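Local coordinates for extracellular serine protease (Aeromonas sobria, PDB 3WQB), which preferentially cleaves peptide bonds that follow two basic residues, one of them lysine, and is a calcium-binding, furin-like subtilase of a pathogen, at residues 194-197 with 198-202; 354-357 with 358-362. The protein carries 1 engineered substitution. All coordinates share one frame; numbering follows the deposited sequence.

Interaction 1 of 2, residues 194-197 with 198-202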
# COMPACT_ATOMS: atom_id res chain seq x y z
N SER A 194 7.81 8.81 10.84
CA SER A 194 7.15 9.12 12.11
C SER A 194 6.21 10.31 11.96
O SER A 194 5.08 10.28 12.44
CB SER A 194 8.19 9.39 13.20
OG SER A 194 7.58 9.74 14.43
N GLN A 195 6.66 11.34 11.25
CA GLN A 195 5.86 12.54 11.05
C GLN A 195 4.58 12.22 10.28
O GLN A 195 3.50 12.69 10.65
CB GLN A 195 6.67 13.61 10.32
CG GLN A 195 5.93 14.93 10.16
CD GLN A 195 6.79 16.01 9.56
OE1 GLN A 195 7.32 15.84 8.46
NE2 GLN A 195 6.92 17.14 10.25
N LEU A 196 4.69 11.41 9.23
CA LEU A 196 3.49 11.04 8.48
C LEU A 196 2.58 10.10 9.27
O LEU A 196 1.36 10.25 9.25
CB LEU A 196 3.85 10.48 7.10
CG LEU A 196 4.40 11.53 6.14
CD1 LEU A 196 5.01 10.89 4.91
CD2 LEU A 196 3.33 12.54 5.73
N ASP A 197 3.17 9.16 10.01
CA ASP A 197 2.35 8.28 10.85
C ASP A 197 1.56 9.08 11.88
O ASP A 197 0.38 8.79 12.11
CB ASP A 197 3.21 7.23 11.56
CG ASP A 197 3.64 6.09 10.65
OD1 ASP A 197 3.28 6.08 9.44
OD2 ASP A 197 4.33 5.18 11.15
N ARG A 198 2.18 10.09 12.47
CA ARG A 198 1.50 10.92 13.46
C ARG A 198 0.36 11.71 12.82
O ARG A 198 -0.72 11.85 13.40
CB ARG A 198 2.50 11.85 14.16
CG ARG A 198 3.44 11.12 15.10
CD ARG A 198 4.59 11.99 15.54
NE ARG A 198 5.58 11.23 16.30
CZ ARG A 198 6.66 11.77 16.86
NH1 ARG A 198 6.90 13.07 16.74
NH2 ARG A 198 7.50 11.00 17.52
N LEU A 199 0.61 12.21 11.61
CA LEU A 199 -0.44 12.91 10.87
C LEU A 199 -1.61 11.97 10.57
O LEU A 199 -2.78 12.33 10.74
CB LEU A 199 0.12 13.49 9.57
CG LEU A 199 -0.89 14.14 8.62
CD1 LEU A 199 -1.55 15.35 9.26
CD2 LEU A 199 -0.23 14.49 7.29
N PHE A 200 -1.29 10.77 10.08
CA PHE A 200 -2.33 9.82 9.71
C PHE A 200 -3.15 9.44 10.95
O PHE A 200 -4.36 9.26 10.85
CB PHE A 200 -1.75 8.55 9.09
CG PHE A 200 -1.24 8.67 7.66
CD1 PHE A 200 -0.70 9.86 7.13
CD2 PHE A 200 -1.24 7.54 6.86
CE1 PHE A 200 -0.21 9.88 5.82
CE2 PHE A 200 -0.74 7.56 5.56
CZ PHE A 200 -0.21 8.72 5.04
N GLU A 201 -2.48 9.30 12.09
CA GLU A 201 -3.18 8.98 13.34
C GLU A 201 -4.17 10.09 13.69
O GLU A 201 -5.34 9.82 13.99
CB GLU A 201 -2.18 8.77 14.48
CG GLU A 201 -2.86 8.57 15.84
CD GLU A 201 -1.93 8.16 16.95
OE1 GLU A 201 -0.71 7.98 16.71
OE2 GLU A 201 -2.42 8.02 18.09
N GLN A 202 -3.71 11.34 13.63
CA GLN A 202 -4.58 12.46 13.98
C GLN A 202 -5.77 12.57 13.03
O GLN A 202 -6.89 12.85 13.44
CB GLN A 202 -3.78 13.75 14.01
CG GLN A 202 -2.85 13.81 15.19
CD GLN A 202 -3.55 13.48 16.52
OE1 GLN A 202 -4.64 13.99 16.81
NE2 GLN A 202 -2.92 12.63 17.33
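Ser194 and Arg198 lie one turn apart on the helix of a beta-alpha-beta unit, strand 173-179, helix 191-205 and strand 211-215, in the subtilase domain. The serine hydroxyl sits over one face of the guanidinium, with OG 3.1 Å from Arg198 NE; the angle is too poor for a hydrogen bond, and a side chain this small lets the flat group pass over it. Arg198 reaches back because its CG lies beside its backbone N (chi1 -71°) and the chain runs extended to NE. Across to the chain of another protein, NH2 makes a salt bridge with an acidic side chain and NH1 a hydrogen bond with the backbone.

Apolar residues occupy another side. Leu196 and Leu199 lie alongside each other, their CD2 methyls 4.3 Å apart, and Leu196 CB lies 4.3 Å from Phe200 CE1. Large, oily groups suit this side: Leu196 touches helix 155-164, and the Phe200 ring stacks with Tyr212. Asp197 OD1 is hydrogen-bonded to Asn252, and OD2 makes a salt bridge with Arg532. Main-chain bonds hold the spacing, the shortest from Phe200 N to Leu196 O at 2.8 Å, and Phe200 CD1 comes obliquely to within 3.0 Å of that carbonyl oxygen.

Interaction 2 of 2, residues 354-357 with 358-362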
# COMPACT_ATOMS: atom_id res chain seq x y z
N PRO A 354 -22.83 8.77 7.85
CA PRO A 354 -21.77 9.77 8.03
C PRO A 354 -21.21 9.87 9.44
O PRO A 354 -20.18 10.53 9.63
CB PRO A 354 -22.46 11.08 7.62
CG PRO A 354 -23.90 10.81 7.75
CD PRO A 354 -24.10 9.38 7.43
N ASP A 355 -21.85 9.23 10.42
CA ASP A 355 -21.40 9.31 11.81
C ASP A 355 -20.40 8.23 12.19
O ASP A 355 -19.78 8.30 13.25
CB ASP A 355 -22.59 9.27 12.78
CG ASP A 355 -23.48 10.49 12.67
OD1 ASP A 355 -23.06 11.49 12.04
OD2 ASP A 355 -24.61 10.45 13.21
N LEU A 356 -20.25 7.22 11.33
CA LEU A 356 -19.36 6.10 11.62
C LEU A 356 -17.89 6.46 11.51
O LEU A 356 -17.48 7.17 10.59
CB LEU A 356 -19.70 4.91 10.73
CG LEU A 356 -21.06 4.29 11.06
CD1 LEU A 356 -21.28 3.06 10.22
CD2 LEU A 356 -21.19 3.95 12.55
N SER A 357 -17.10 5.98 12.46
CA SER A 357 -15.66 6.18 12.48
C SER A 357 -15.00 5.28 11.43
O SER A 357 -15.60 4.32 10.92
CB SER A 357 -15.11 5.83 13.86
OG SER A 357 -15.10 4.43 14.04
N VAL A 358 -13.74 5.59 11.13
CA VAL A 358 -12.96 4.77 10.22
C VAL A 358 -12.87 3.33 10.73
O VAL A 358 -13.01 2.39 9.96
CB VAL A 358 -11.56 5.38 10.00
CG1 VAL A 358 -10.69 4.43 9.18
CG2 VAL A 358 -11.70 6.72 9.29
N ARG A 359 -12.65 3.16 12.03
CA ARG A 359 -12.60 1.82 12.59
C ARG A 359 -13.93 1.09 12.48
O ARG A 359 -13.96 -0.12 12.24
CB ARG A 359 -12.09 1.83 14.03
CG ARG A 359 -10.60 2.09 14.12
CD ARG A 359 -10.16 2.49 15.52
NE ARG A 359 -10.50 1.47 16.51
CZ ARG A 359 -11.40 1.60 17.48
NH1 ARG A 359 -12.11 2.73 17.62
NH2 ARG A 359 -11.60 0.59 18.30
N ASP A 360 -15.05 1.81 12.62
CA ASP A 360 -16.36 1.21 12.40
C ASP A 360 -16.51 0.75 10.96
O ASP A 360 -17.02 -0.35 10.71
CB ASP A 360 -17.49 2.21 12.72
CG ASP A 360 -17.64 2.46 14.19
OD1 ASP A 360 -17.60 1.49 14.97
OD2 ASP A 360 -17.83 3.64 14.55
N LEU A 361 -16.09 1.59 10.01
CA LEU A 361 -16.20 1.24 8.60
C LEU A 361 -15.32 0.05 8.23
O LEU A 361 -15.74 -0.83 7.48
CB LEU A 361 -15.89 2.46 7.73
CG LEU A 361 -16.84 3.63 7.98
CD1 LEU A 361 -16.22 4.92 7.47
CD2 LEU A 361 -18.20 3.40 7.37
N ARG A 362 -14.11 0.01 8.79
CA ARG A 362 -13.24 -1.16 8.64
C ARG A 362 -13.91 -2.43 9.16
O ARG A 362 -13.82 -3.48 8.52
CB ARG A 362 -11.92 -0.97 9.37
CG ARG A 362 -10.95 -0.02 8.70
CD ARG A 362 -9.58 -0.23 9.32
NE ARG A 362 -8.61 0.68 8.73
CZ ARG A 362 -7.33 0.76 9.09
NH1 ARG A 362 -6.84 -0.02 10.05
NH2 ARG A 362 -6.55 1.65 8.49
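Ser357 and Asp360 bond to each other in both directions. Asp360 N donates to Ser357 OG over 3.0 Å with an N-H...O angle of 159°, and in return Ser357 N donates to Asp360 OD2 at 3.2 Å, meeting the anti lone pair of that oxygen, the one away from OD1. A weak bond from Ser357 OG to the same OD2, 2.9 Å long, ties the two side chains together directly. OD2 is thus gripped by two donors of one residue, while OD1 accepts from Leu432 N and His429 NE2. With both oxygens engaged, the carboxylate is fixed in rotation, and its charge near the start of the helix probably interacts favourably with the helix dipole.

The pattern is a capping box, with Ser357 as N-cap of helix 358-368. Serine suits the position because its short side chain can fold back onto a first-turn N-H: OG stands between the backbone N and the carbonyl carbon (chi1 74°), within reach of both Asp360 N and OD2. The regular helical bonding begins with Leu361 N to Ser357 O, at 2.9 Å.

Beyond these bonds, Leu356 packs on the first turn. Still in the loop, it has its CB directed toward that turn, and its side chain crosses that of Asp360 at about a right angle, its CD2 3.9 Å from OD2. An apolar contact joins Leu356 CB to Leu361 CD2 at 4.0 Å. Leucine suits position 361, whose side chain also packs on Met346, Leu349 and Met350 of helix 335-352; Leu356 rests on His429.

Interaction 1 comes first along the chain, and interaction 2 opens about 150 residues later, both within the subtilisin part of the protein. Their centres are 19 Å apart and their nearest atoms about 8 Å, so they do not touch. They belong to different helices: 194-202 lies within helix 191-205, which connects two strands of the parallel sheet, whereas 354-362 spans the loop after helix 335-352 and the start of helix 358-368. Both neighbourhoods reach the P-domain region: Glu201 bonds to Gln437 and Arg359 to Glu473, so both helices probably lie along the interface between the subtilisin domain and the P-domain, away from the catalytic and calcium sites.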